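Local coordinates for bifunctional protein PutA (PDB 5UR2) that probably oxidises proline to glutamate in two steps, pairing a flavin-dependent proline dehydrogenase with an NAD-dependent L-glutamate gamma-semialdehyde dehydrogenase, at residues Ala545-Trp549 with Phe686-Val690; Arg557-Asp562 with Ala605-Arg609; Arg632-Ile638 with Tyr710-Phe716; Ala654-Asn660 with Tyr960-Met965; Ala674-Met678 with Val690-Leu694. All coordinates share one frame; numbering follows the deposited sequence.

Contact 1: residues Ala545-Trp549 with Phe686-Val690; sequences AYKTW and FPQGV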
# COMPACT_ATOMS: atom_id res chain seq x y z
N ALA B 545 -14.10 -27.03 -2.01
CA ALA B 545 -14.30 -25.91 -2.91
C ALA B 545 -13.05 -25.04 -3.02
O ALA B 545 -12.73 -24.54 -4.11
CB ALA B 545 -15.49 -25.07 -2.44
N TYR B 546 -12.29 -24.90 -1.93
CA TYR B 546 -11.12 -24.02 -1.96
C TYR B 546 -10.12 -24.45 -3.03
O TYR B 546 -9.45 -23.60 -3.63
CB TYR B 546 -10.47 -23.97 -0.58
CG TYR B 546 -9.20 -23.16 -0.55
CD1 TYR B 546 -9.23 -21.79 -0.74
CD2 TYR B 546 -7.97 -23.78 -0.35
CE1 TYR B 546 -8.06 -21.04 -0.75
CE2 TYR B 546 -6.80 -23.05 -0.33
CZ TYR B 546 -6.85 -21.68 -0.54
OH TYR B 546 -5.69 -20.94 -0.53
N LYS B 547 -10.04 -25.76 -3.30
CA LYS B 547 -9.07 -26.31 -4.25
C LYS B 547 -9.22 -25.71 -5.64
O LYS B 547 -8.22 -25.48 -6.34
CB LYS B 547 -9.23 -27.83 -4.30
CG LYS B 547 -8.28 -28.55 -5.23
CD LYS B 547 -8.65 -30.03 -5.36
CE LYS B 547 -7.53 -30.82 -6.06
NZ LYS B 547 -6.20 -30.57 -5.42
N THR B 548 -10.45 -25.42 -6.07
CA THR B 548 -10.67 -24.79 -7.37
C THR B 548 -10.96 -23.29 -7.26
O THR B 548 -10.56 -22.53 -8.15
CB THR B 548 -11.81 -25.48 -8.13
OG1 THR B 548 -12.97 -25.57 -7.29
CG2 THR B 548 -11.39 -26.89 -8.59
N TRP B 549 -11.65 -22.85 -6.21
CA TRP B 549 -11.98 -21.44 -6.09
C TRP B 549 -10.73 -20.57 -5.98
O TRP B 549 -10.73 -19.44 -6.46
CB TRP B 549 -12.88 -21.22 -4.88
CG TRP B 549 -13.19 -19.76 -4.55
CD1 TRP B 549 -12.69 -19.04 -3.51
CD2 TRP B 549 -14.07 -18.88 -5.27
NE1 TRP B 549 -13.19 -17.77 -3.53
CE2 TRP B 549 -14.05 -17.65 -4.61
CE3 TRP B 549 -14.87 -19.02 -6.40
CZ2 TRP B 549 -14.81 -16.56 -5.03
CZ3 TRP B 549 -15.61 -17.93 -6.83
CH2 TRP B 549 -15.58 -16.72 -6.14
N PHE B 686 -22.24 -17.69 -6.80
CA PHE B 686 -21.06 -18.27 -6.18
C PHE B 686 -21.15 -19.80 -6.27
O PHE B 686 -22.18 -20.37 -5.89
CB PHE B 686 -20.92 -17.80 -4.73
CG PHE B 686 -20.44 -16.38 -4.61
CD1 PHE B 686 -21.33 -15.32 -4.72
CD2 PHE B 686 -19.10 -16.09 -4.39
CE1 PHE B 686 -20.89 -14.01 -4.61
CE2 PHE B 686 -18.66 -14.79 -4.29
CZ PHE B 686 -19.56 -13.75 -4.40
N PRO B 687 -20.11 -20.48 -6.74
CA PRO B 687 -20.18 -21.94 -6.90
C PRO B 687 -20.42 -22.64 -5.57
O PRO B 687 -20.09 -22.13 -4.50
CB PRO B 687 -18.79 -22.31 -7.46
CG PRO B 687 -18.22 -21.08 -7.97
CD PRO B 687 -18.80 -19.95 -7.13
N GLN B 688 -20.98 -23.84 -5.67
CA GLN B 688 -21.31 -24.60 -4.47
C GLN B 688 -20.07 -24.78 -3.60
O GLN B 688 -18.97 -25.09 -4.08
CB GLN B 688 -21.88 -25.96 -4.85
CG GLN B 688 -20.92 -26.83 -5.59
CD GLN B 688 -21.45 -28.23 -5.80
OE1 GLN B 688 -22.62 -28.42 -6.14
NE2 GLN B 688 -20.60 -29.23 -5.58
N GLY B 689 -20.24 -24.57 -2.29
CA GLY B 689 -19.19 -24.78 -1.32
C GLY B 689 -18.27 -23.59 -1.09
O GLY B 689 -17.55 -23.58 -0.09
N VAL B 690 -18.27 -22.59 -1.98
CA VAL B 690 -17.41 -21.43 -1.77
C VAL B 690 -17.83 -20.68 -0.52
O VAL B 690 -16.99 -20.27 0.30
CB VAL B 690 -17.41 -20.52 -3.02
CG1 VAL B 690 -16.64 -19.21 -2.77
CG2 VAL B 690 -16.81 -21.29 -4.23
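W549 and V690 make a buried apolar contact between the last turn of helix 532-549 and the loop that leads into strand 691-693. With its CG opposite the backbone N and beside the carbonyl carbon (chi1 174°), W549 extends its indole to the loop. V690 sets its CG1 methyl over one face, 3.6 Å from the centroid of the five-membered ring and 13° off the normal, a well-centred CH-pi contact. Its other methyl, CG2, reaches W549 CE3 at 3.7 Å. Further out on the six-membered ring, P687 CD approaches W549 CZ3 at 3.8 Å, and F686 CD2 comes within 4.0 Å of W549 CH2, the two aromatic planes inclined at 46°. One helical turn earlier, G689, at a positive phi, brings its backbone against A545 CB, which lies 3.4 Å from G689 C. The indole NE1 bonds to A656 O, while R557 and L560 of helix 554-570 and T661 of strand 661-665 also pack against W549.

Contact 2: residues Arg557-Asp562 with Ala605-Arg609; sequences RAALVD and ARHMR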
# COMPACT_ATOMS: atom_id res chain seq x y z
N ARG B 557 -13.80 -13.31 -9.55
CA ARG B 557 -14.28 -13.30 -8.17
C ARG B 557 -14.85 -11.94 -7.81
O ARG B 557 -15.92 -11.85 -7.18
CB ARG B 557 -13.16 -13.69 -7.20
CG ARG B 557 -12.48 -15.01 -7.54
CD ARG B 557 -11.63 -15.54 -6.36
NE ARG B 557 -10.69 -14.55 -5.84
CZ ARG B 557 -9.37 -14.63 -5.98
NH1 ARG B 557 -8.84 -15.65 -6.65
NH2 ARG B 557 -8.59 -13.69 -5.46
N ALA B 558 -14.18 -10.86 -8.24
CA ALA B 558 -14.67 -9.51 -7.99
C ALA B 558 -16.01 -9.26 -8.69
O ALA B 558 -16.87 -8.57 -8.14
CB ALA B 558 -13.63 -8.49 -8.45
N ALA B 559 -16.19 -9.81 -9.90
CA ALA B 559 -17.46 -9.63 -10.61
C ALA B 559 -18.62 -10.32 -9.88
O ALA B 559 -19.75 -9.82 -9.88
CB ALA B 559 -17.33 -10.15 -12.04
N LEU B 560 -18.36 -11.47 -9.25
CA LEU B 560 -19.39 -12.12 -8.44
C LEU B 560 -19.78 -11.25 -7.26
O LEU B 560 -20.97 -11.11 -6.94
CB LEU B 560 -18.90 -13.50 -7.97
CG LEU B 560 -19.00 -14.59 -9.04
CD1 LEU B 560 -18.39 -15.91 -8.61
CD2 LEU B 560 -20.46 -14.81 -9.42
N VAL B 561 -18.79 -10.61 -6.63
CA VAL B 561 -19.05 -9.72 -5.50
C VAL B 561 -19.79 -8.46 -5.95
O VAL B 561 -20.66 -7.94 -5.23
CB VAL B 561 -17.72 -9.39 -4.79
CG1 VAL B 561 -17.94 -8.29 -3.74
CG2 VAL B 561 -17.21 -10.65 -4.16
N ASP B 562 -19.47 -7.95 -7.14
CA ASP B 562 -20.23 -6.83 -7.70
C ASP B 562 -21.68 -7.22 -7.95
O ASP B 562 -22.59 -6.42 -7.71
CB ASP B 562 -19.58 -6.31 -8.99
CG ASP B 562 -18.49 -5.28 -8.73
OD1 ASP B 562 -18.62 -4.47 -7.78
OD2 ASP B 562 -17.52 -5.27 -9.51
N ALA B 605 -14.14 -5.53 -3.63
CA ALA B 605 -13.97 -5.92 -5.03
C ALA B 605 -13.02 -4.97 -5.74
O ALA B 605 -12.11 -5.41 -6.47
CB ALA B 605 -15.32 -5.99 -5.76
N ARG B 606 -13.17 -3.66 -5.50
CA ARG B 606 -12.24 -2.70 -6.07
C ARG B 606 -10.82 -2.96 -5.59
O ARG B 606 -9.87 -2.92 -6.38
CB ARG B 606 -12.68 -1.27 -5.71
CG ARG B 606 -11.74 -0.17 -6.18
CD ARG B 606 -12.30 1.20 -5.72
NE ARG B 606 -11.52 2.32 -6.24
CZ ARG B 606 -10.34 2.68 -5.74
NH1 ARG B 606 -9.79 2.01 -4.73
NH2 ARG B 606 -9.69 3.71 -6.27
N HIS B 607 -10.64 -3.25 -4.29
CA HIS B 607 -9.29 -3.46 -3.76
C HIS B 607 -8.65 -4.70 -4.37
O HIS B 607 -7.46 -4.69 -4.71
CB HIS B 607 -9.34 -3.57 -2.24
CG HIS B 607 -8.03 -3.27 -1.57
ND1 HIS B 607 -7.82 -3.51 -0.22
CD2 HIS B 607 -6.88 -2.74 -2.05
CE1 HIS B 607 -6.59 -3.14 0.09
NE2 HIS B 607 -6.00 -2.67 -0.99
N MET B 608 -9.41 -5.79 -4.52
CA MET B 608 -8.85 -7.01 -5.09
C MET B 608 -8.39 -6.77 -6.52
O MET B 608 -7.35 -7.30 -6.94
CB MET B 608 -9.89 -8.13 -5.04
CG MET B 608 -9.34 -9.54 -5.42
SD MET B 608 -8.17 -10.14 -4.16
CE MET B 608 -6.57 -9.85 -4.93
N ARG B 609 -9.12 -5.93 -7.25
CA ARG B 609 -8.73 -5.58 -8.61
C ARG B 609 -7.42 -4.81 -8.63
O ARG B 609 -6.64 -4.97 -9.58
CB ARG B 609 -9.84 -4.79 -9.29
CG ARG B 609 -11.03 -5.66 -9.65
CD ARG B 609 -12.17 -4.81 -10.25
NE ARG B 609 -13.13 -5.69 -10.89
CZ ARG B 609 -14.41 -5.78 -10.55
NH1 ARG B 609 -14.90 -5.02 -9.57
NH2 ARG B 609 -15.20 -6.63 -11.19
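Helices 554-570 and 587-611 pack side by side, and A558 meets A605 where these two nearly antiparallel helices touch. The axes of the two short segments run at 166° to each other and come within 9.2 Å. Small residues line the seam: A558 CB lies 4.0 Å from A605 CB, and V561 CG1 approaches the same A605 CB, also at 4.0 Å. On one flank R609 stretches back across the seam, extended from CG to NE, and lays its guanidinium over A558, whose CB sits 3.5 Å from CZ and centrally over one face. The edge of that group turns to D562. NH1 gives a short, fairly straight bond of 2.6 Å to D562 OD2 on its syn side, and NH2 adds a weak one to the same oxygen; carboxylate and guanidinium are nearly coplanar, their planes 15° apart. Past the alanines, R557 bends at chi3 (-52°) and brings NH2 to 3.8 Å from M608 SD, with the sulfur near the guanidinium plane; R557 NE bonds to V657 O. Held by the D562 carboxylate at its edge and paired through NE with E555, with the A558 methyl over one face, the R609 guanidinium is restrained in rotation. The two acids would be expected to balance its positive charge, D562 doing so mainly through the single oxygen OD2.

Contact 3: residues Arg632-Ile638 with Tyr710-Phe716; sequences RGVTAVI and YTTTIAF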
# COMPACT_ATOMS: atom_id res chain seq x y z
N ARG B 632 -5.52 -17.80 1.70
CA ARG B 632 -5.08 -18.62 2.84
C ARG B 632 -5.80 -19.96 2.97
O ARG B 632 -5.16 -20.96 3.28
CB ARG B 632 -5.24 -17.85 4.16
CG ARG B 632 -4.52 -16.50 4.20
CD ARG B 632 -4.39 -15.93 5.64
NE ARG B 632 -3.30 -16.57 6.38
CZ ARG B 632 -3.45 -17.33 7.46
NH1 ARG B 632 -4.66 -17.56 7.95
NH2 ARG B 632 -2.39 -17.87 8.05
N GLY B 633 -7.11 -20.03 2.76
CA GLY B 633 -7.83 -21.30 2.92
C GLY B 633 -9.25 -21.06 3.41
O GLY B 633 -9.84 -20.03 3.12
N VAL B 634 -9.77 -22.02 4.18
CA VAL B 634 -11.13 -21.91 4.68
C VAL B 634 -11.19 -20.85 5.77
O VAL B 634 -10.38 -20.86 6.71
CB VAL B 634 -11.64 -23.26 5.20
CG1 VAL B 634 -13.00 -23.08 5.87
CG2 VAL B 634 -11.76 -24.30 4.05
N THR B 635 -12.14 -19.92 5.65
CA THR B 635 -12.29 -18.83 6.60
C THR B 635 -13.57 -19.02 7.40
O THR B 635 -14.65 -19.14 6.82
CB THR B 635 -12.32 -17.48 5.88
OG1 THR B 635 -11.05 -17.28 5.25
CG2 THR B 635 -12.60 -16.34 6.85
N ALA B 636 -13.44 -19.02 8.72
CA ALA B 636 -14.59 -19.08 9.62
C ALA B 636 -15.04 -17.66 9.91
O ALA B 636 -14.24 -16.84 10.35
CB ALA B 636 -14.23 -19.81 10.91
N VAL B 637 -16.32 -17.38 9.66
CA VAL B 637 -16.90 -16.05 9.85
C VAL B 637 -17.95 -16.14 10.96
O VAL B 637 -18.97 -16.84 10.82
CB VAL B 637 -17.51 -15.52 8.54
CG1 VAL B 637 -18.33 -14.26 8.81
CG2 VAL B 637 -16.39 -15.23 7.53
N ILE B 638 -17.70 -15.45 12.06
CA ILE B 638 -18.58 -15.45 13.22
C ILE B 638 -19.01 -14.00 13.44
O ILE B 638 -18.25 -13.17 13.96
CB ILE B 638 -17.89 -16.05 14.45
CG1 ILE B 638 -17.43 -17.47 14.09
CG2 ILE B 638 -18.79 -16.06 15.70
CD1 ILE B 638 -17.04 -18.29 15.29
N TYR B 710 -8.88 -27.39 9.39
CA TYR B 710 -8.82 -26.74 8.09
C TYR B 710 -8.96 -25.22 8.19
O TYR B 710 -8.60 -24.53 7.24
CB TYR B 710 -9.93 -27.23 7.17
CG TYR B 710 -9.84 -28.66 6.68
CD1 TYR B 710 -8.64 -29.37 6.73
CD2 TYR B 710 -10.96 -29.29 6.16
CE1 TYR B 710 -8.59 -30.69 6.27
CE2 TYR B 710 -10.91 -30.58 5.70
CZ TYR B 710 -9.74 -31.28 5.76
OH TYR B 710 -9.74 -32.57 5.28
N THR B 711 -9.50 -24.70 9.28
CA THR B 711 -9.73 -23.27 9.40
C THR B 711 -8.41 -22.52 9.50
O THR B 711 -7.64 -22.72 10.44
CB THR B 711 -10.59 -22.98 10.63
OG1 THR B 711 -11.85 -23.63 10.47
CG2 THR B 711 -10.79 -21.49 10.82
N THR B 712 -8.14 -21.64 8.53
CA THR B 712 -6.91 -20.86 8.51
C THR B 712 -7.09 -19.46 9.08
O THR B 712 -6.16 -18.92 9.68
CB THR B 712 -6.39 -20.73 7.08
OG1 THR B 712 -7.36 -20.06 6.27
CG2 THR B 712 -6.15 -22.11 6.50
N THR B 713 -8.27 -18.89 8.93
CA THR B 713 -8.54 -17.51 9.29
C THR B 713 -9.88 -17.45 10.00
O THR B 713 -10.85 -18.08 9.56
CB THR B 713 -8.54 -16.65 8.02
OG1 THR B 713 -7.30 -16.88 7.33
CG2 THR B 713 -8.71 -15.17 8.33
N ILE B 714 -9.94 -16.71 11.11
CA ILE B 714 -11.18 -16.53 11.87
C ILE B 714 -11.49 -15.04 11.92
O ILE B 714 -10.68 -14.25 12.44
CB ILE B 714 -11.06 -17.11 13.29
CG1 ILE B 714 -10.75 -18.61 13.22
CG2 ILE B 714 -12.33 -16.83 14.06
CD1 ILE B 714 -10.12 -19.19 14.51
N ALA B 715 -12.65 -14.64 11.39
CA ALA B 715 -13.14 -13.27 11.52
C ALA B 715 -14.29 -13.29 12.51
O ALA B 715 -15.32 -13.93 12.26
CB ALA B 715 -13.57 -12.70 10.17
N PHE B 716 -14.10 -12.62 13.64
CA PHE B 716 -15.08 -12.58 14.72
C PHE B 716 -15.25 -11.16 15.18
O PHE B 716 -14.27 -10.48 15.48
CB PHE B 716 -14.68 -13.44 15.92
CG PHE B 716 -15.44 -13.09 17.17
CD1 PHE B 716 -16.73 -13.57 17.38
CD2 PHE B 716 -14.88 -12.25 18.13
CE1 PHE B 716 -17.44 -13.24 18.53
CE2 PHE B 716 -15.58 -11.89 19.27
CZ PHE B 716 -16.87 -12.39 19.48
O HOH W 1 -8.14 -24.48 4.63
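Y710 meets the neighbouring segment through its backbone: a water accepts from V634 N and donates to Y710 O, bridging the chains just ahead of the regular ladder. T711 follows with CG2 3.8 Å from A636 CB, while its OG1 is bonded to I705 O. At T712 the backbone N donates to V634 O at 3.0 Å. The carbonyl of T712 takes R632 NH1 at 2.7 Å, the donor standing well above the carbonyl plane. T713 gives the same nitrogen a second acceptor, OG1 at 2.8 Å, held beside its own backbone N by chi1 of -54°; both oxygens lie near the guanidinium plane, so the pair fixes how R632 is turned. R632 NE is taken by E966. From T713 onward the two strands run parallel, neighbours in the Rossmann-type sheet of the aldehyde dehydrogenase fold, their segment axes at 18°. T713 O accepts from A636 N, and T635 and T713 put their side chains side by side on one face; T635 OG1 is buried with no partner in the model. I714 lies on the other face beside A636, CG1 to CB 4.3 Å. A715 N donates to A636 O at 2.9 Å, and A715 O accepts a nearly straight bond of 2.8 Å from I638 N. F716 turns a ring edge to I638, whose CG2 lies near the ring plane, 3.6 Å from CD1.

Contact 4: residues Ala654-Asn660 with Tyr960-Met965; sequences AAAVAGN and YLKQYM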
# COMPACT_ATOMS: atom_id res chain seq x y z
N ALA B 654 -14.92 -10.02 1.78
CA ALA B 654 -13.48 -9.84 1.85
C ALA B 654 -12.77 -11.18 1.77
O ALA B 654 -11.86 -11.36 0.95
CB ALA B 654 -13.07 -9.10 3.13
N ALA B 655 -13.21 -12.15 2.58
CA ALA B 655 -12.60 -13.47 2.56
C ALA B 655 -12.73 -14.11 1.19
O ALA B 655 -11.75 -14.61 0.63
CB ALA B 655 -13.27 -14.35 3.62
N ALA B 656 -13.93 -14.11 0.63
CA ALA B 656 -14.17 -14.80 -0.63
C ALA B 656 -13.49 -14.10 -1.80
O ALA B 656 -12.87 -14.77 -2.64
CB ALA B 656 -15.68 -14.93 -0.87
N VAL B 657 -13.57 -12.76 -1.87
CA VAL B 657 -12.96 -12.09 -3.01
C VAL B 657 -11.45 -12.29 -2.98
O VAL B 657 -10.80 -12.33 -4.03
CB VAL B 657 -13.32 -10.59 -3.07
CG1 VAL B 657 -12.35 -9.74 -2.21
CG2 VAL B 657 -13.27 -10.11 -4.52
N ALA B 658 -10.87 -12.47 -1.79
CA ALA B 658 -9.45 -12.77 -1.70
C ALA B 658 -9.11 -14.19 -2.12
O ALA B 658 -7.93 -14.55 -2.09
CB ALA B 658 -8.94 -12.53 -0.28
N GLY B 659 -10.09 -15.00 -2.53
CA GLY B 659 -9.82 -16.36 -2.95
C GLY B 659 -10.01 -17.40 -1.87
O GLY B 659 -9.63 -18.56 -2.07
N ASN B 660 -10.51 -17.02 -0.70
CA ASN B 660 -10.79 -18.02 0.33
C ASN B 660 -12.21 -18.55 0.19
O ASN B 660 -13.07 -17.93 -0.44
CB ASN B 660 -10.58 -17.41 1.71
CG ASN B 660 -9.20 -16.79 1.86
OD1 ASN B 660 -8.20 -17.51 2.08
ND2 ASN B 660 -9.13 -15.46 1.73
N TYR B 960 -7.20 -3.82 5.10
CA TYR B 960 -8.08 -4.86 5.63
C TYR B 960 -8.03 -6.14 4.81
O TYR B 960 -7.90 -7.24 5.36
CB TYR B 960 -9.51 -4.35 5.71
CG TYR B 960 -10.42 -5.34 6.37
CD1 TYR B 960 -10.35 -5.57 7.74
CD2 TYR B 960 -11.34 -6.05 5.64
CE1 TYR B 960 -11.18 -6.48 8.37
CE2 TYR B 960 -12.20 -6.97 6.26
CZ TYR B 960 -12.10 -7.18 7.63
OH TYR B 960 -12.92 -8.08 8.25
N LEU B 961 -8.16 -6.03 3.48
CA LEU B 961 -8.24 -7.21 2.62
C LEU B 961 -6.99 -8.09 2.74
O LEU B 961 -7.10 -9.33 2.64
CB LEU B 961 -8.45 -6.77 1.17
CG LEU B 961 -8.79 -7.87 0.18
CD1 LEU B 961 -10.04 -8.62 0.68
CD2 LEU B 961 -9.00 -7.27 -1.22
N LYS B 962 -5.82 -7.49 2.97
CA LYS B 962 -4.58 -8.25 3.08
C LYS B 962 -4.56 -9.21 4.26
O LYS B 962 -3.81 -10.21 4.24
CB LYS B 962 -3.39 -7.30 3.18
CG LYS B 962 -3.16 -6.44 1.92
CD LYS B 962 -2.07 -5.42 2.17
CE LYS B 962 -1.81 -4.58 0.96
NZ LYS B 962 -0.62 -3.71 1.15
N GLN B 963 -5.35 -8.94 5.30
CA GLN B 963 -5.43 -9.86 6.45
C GLN B 963 -5.98 -11.22 6.05
O GLN B 963 -5.76 -12.20 6.77
CB GLN B 963 -6.32 -9.25 7.53
CG GLN B 963 -5.72 -8.05 8.27
CD GLN B 963 -4.66 -8.47 9.26
OE1 GLN B 963 -3.48 -8.56 8.92
NE2 GLN B 963 -5.09 -8.80 10.48
N TYR B 964 -6.71 -11.30 4.94
CA TYR B 964 -7.26 -12.54 4.43
C TYR B 964 -6.33 -13.21 3.42
O TYR B 964 -6.75 -14.18 2.78
CB TYR B 964 -8.63 -12.28 3.78
CG TYR B 964 -9.67 -11.83 4.78
CD1 TYR B 964 -9.81 -10.49 5.12
CD2 TYR B 964 -10.51 -12.76 5.39
CE1 TYR B 964 -10.77 -10.08 6.05
CE2 TYR B 964 -11.46 -12.37 6.30
CZ TYR B 964 -11.60 -11.04 6.63
OH TYR B 964 -12.56 -10.70 7.55
N MET B 965 -5.09 -12.74 3.30
CA MET B 965 -4.16 -13.20 2.28
C MET B 965 -2.79 -13.41 2.91
O MET B 965 -2.57 -13.08 4.08
CB MET B 965 -4.10 -12.21 1.09
CG MET B 965 -5.44 -12.09 0.40
SD MET B 965 -5.45 -11.11 -1.13
CE MET B 965 -4.79 -9.57 -0.54
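A654 lies at the centre of the apolar packing, its CB over one face of the Y964 ring, 4.2 Å from the centroid and 27° off the normal. The backbone N of A655 lies over that same face, toward the rim, and its CB is 3.6 Å from Y964 CD2. Beside the tyrosine, L961 has CG swung away from its backbone N (chi1 -170°), which brings CD1 to the helix, 3.3 Å from A654 O and touching V657 CG1. A658 closes the far end, its CB 3.6 Å from M965 CG. Within the loop, a 2.7 Å hydrogen bond between Y960 OH and Y964 OH ties the two rings to each other. Beyond the Schellman motif at G659, N660 ND2 donates to Y964 O at 2.9 Å and to A655 O at 3.0 Å. The OD1 of the same amide takes the backbone N atoms of R632 and G633. The contact joins the end of helix 646-657 to the loop before strand 965-973, with Y604 and M608 of helix 587-611 beside it and I744 of strand 742-746 against Y960 and Y964.

Contact 5: residues Ala674-Met678 with Val690-Leu694; sequences AWGLM and VINFL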
# COMPACT_ATOMS: atom_id res chain seq x y z
N ALA B 674 -29.33 -13.05 7.77
CA ALA B 674 -28.22 -13.74 7.11
C ALA B 674 -28.72 -14.76 6.09
O ALA B 674 -28.03 -15.03 5.10
CB ALA B 674 -27.35 -14.41 8.17
N TRP B 675 -29.89 -15.34 6.34
CA TRP B 675 -30.53 -16.21 5.36
C TRP B 675 -30.77 -15.45 4.07
O TRP B 675 -30.47 -15.95 2.98
CB TRP B 675 -31.81 -16.76 5.98
CG TRP B 675 -32.84 -17.42 5.11
CD1 TRP B 675 -34.07 -16.92 4.77
CD2 TRP B 675 -32.79 -18.74 4.55
NE1 TRP B 675 -34.77 -17.83 4.02
CE2 TRP B 675 -34.01 -18.96 3.87
CE3 TRP B 675 -31.82 -19.76 4.55
CZ2 TRP B 675 -34.28 -20.15 3.19
CZ3 TRP B 675 -32.10 -20.95 3.88
CH2 TRP B 675 -33.32 -21.13 3.20
N GLY B 676 -31.25 -14.21 4.17
CA GLY B 676 -31.36 -13.38 2.99
C GLY B 676 -30.03 -13.18 2.28
O GLY B 676 -29.96 -13.23 1.05
N LEU B 677 -28.94 -13.00 3.05
CA LEU B 677 -27.63 -12.86 2.43
C LEU B 677 -27.25 -14.12 1.66
O LEU B 677 -26.74 -14.03 0.53
CB LEU B 677 -26.55 -12.53 3.48
CG LEU B 677 -25.11 -12.47 2.94
CD1 LEU B 677 -24.88 -11.33 1.94
CD2 LEU B 677 -24.09 -12.35 4.08
N MET B 678 -27.48 -15.29 2.24
CA MET B 678 -27.11 -16.54 1.57
C MET B 678 -27.89 -16.72 0.26
O MET B 678 -27.33 -17.18 -0.74
CB MET B 678 -27.35 -17.73 2.51
CG MET B 678 -26.86 -19.06 1.95
SD MET B 678 -25.11 -19.03 1.60
CE MET B 678 -24.94 -20.44 0.51
N VAL B 690 -18.27 -22.59 -1.98
CA VAL B 690 -17.41 -21.43 -1.77
C VAL B 690 -17.83 -20.68 -0.52
O VAL B 690 -16.99 -20.27 0.30
CB VAL B 690 -17.41 -20.52 -3.02
CG1 VAL B 690 -16.64 -19.21 -2.77
CG2 VAL B 690 -16.81 -21.29 -4.23
N ILE B 691 -19.14 -20.54 -0.31
CA ILE B 691 -19.70 -19.92 0.89
C ILE B 691 -20.75 -20.88 1.45
O ILE B 691 -21.62 -21.35 0.72
CB ILE B 691 -20.31 -18.54 0.56
CG1 ILE B 691 -19.19 -17.58 0.14
CG2 ILE B 691 -21.04 -17.96 1.76
CD1 ILE B 691 -19.65 -16.35 -0.60
N ASN B 692 -20.64 -21.21 2.74
CA ASN B 692 -21.57 -22.12 3.38
C ASN B 692 -22.25 -21.44 4.56
O ASN B 692 -21.62 -20.67 5.29
CB ASN B 692 -20.88 -23.41 3.83
CG ASN B 692 -20.17 -24.10 2.68
OD1 ASN B 692 -20.77 -24.92 1.97
ND2 ASN B 692 -18.92 -23.73 2.44
N PHE B 693 -23.53 -21.74 4.73
CA PHE B 693 -24.42 -21.06 5.67
C PHE B 693 -24.73 -22.01 6.83
O PHE B 693 -25.47 -22.99 6.65
CB PHE B 693 -25.69 -20.63 4.97
CG PHE B 693 -26.66 -19.89 5.85
CD1 PHE B 693 -26.34 -18.64 6.36
CD2 PHE B 693 -27.92 -20.41 6.10
CE1 PHE B 693 -27.26 -17.94 7.13
CE2 PHE B 693 -28.85 -19.72 6.87
CZ PHE B 693 -28.52 -18.49 7.39
N LEU B 694 -24.18 -21.71 8.00
CA LEU B 694 -24.18 -22.63 9.14
C LEU B 694 -24.80 -21.96 10.36
O LEU B 694 -24.10 -21.62 11.32
CB LEU B 694 -22.75 -23.09 9.46
CG LEU B 694 -22.63 -24.20 10.51
CD1 LEU B 694 -23.10 -25.54 9.95
CD2 LEU B 694 -21.22 -24.31 11.03
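A674 starts the contact against the far end of the F693 ring: its CB lies 3.7 Å from F693 CE1, and its carbonyl O is 3.6 Å from the same carbon. W675 follows, its backbone N 3.6 Å from F693 CZ. The indole, crossing the phenylalanine at about a right angle, has CE3 3.8 Å from F693 CE2, which lies near the indole plane. F693 reaches this far because CG stands anti to the backbone N (chi1 -179°), sending the ring out from the strand toward the helix. One turn on, M678 runs antiparallel alongside the phenylalanine side chain. Its CB sits over one face of the ring, CG packs on F693 CB at 3.6 Å, and a bend at chi2 (59°) carries the thioether toward I691, whose carbonyl O lies 3.4 Å from CE. No hydrogen bond crosses between the two segments; the contact is van der Waals packing. Both belong to the beta-alpha-beta unit of strand 661-665, helix 671-684 and strand 691-693; M664 of its first strand touches M678, I691 and F693, while V497 and V500 of strand 495-501, which also bonds through its backbone to F693, pack on W675.

Overall arrangement
All five contacts lie in the aldehyde dehydrogenase part of the chain, and contact 4 touches each of the other four. Its centre is 10 Å from that of contact 3 and 11 Å from that of contact 2; N660 is the joint to the first, V657 to the second, and A656 to W549 of contact 1. Y546 of contact 1 packs on both G633 of contact 3 and G659 of contact 4, and F686 packs on L560 of contact 2. Contact 5 shares V690 with contact 1 and meets contact 4 more lightly, at A656 and I691. Nearest the predicted active site, the side chains of F716 and Y960 each lie about 7 Å from that of E746, and the side chain of F716 about 9 Å from that of C780.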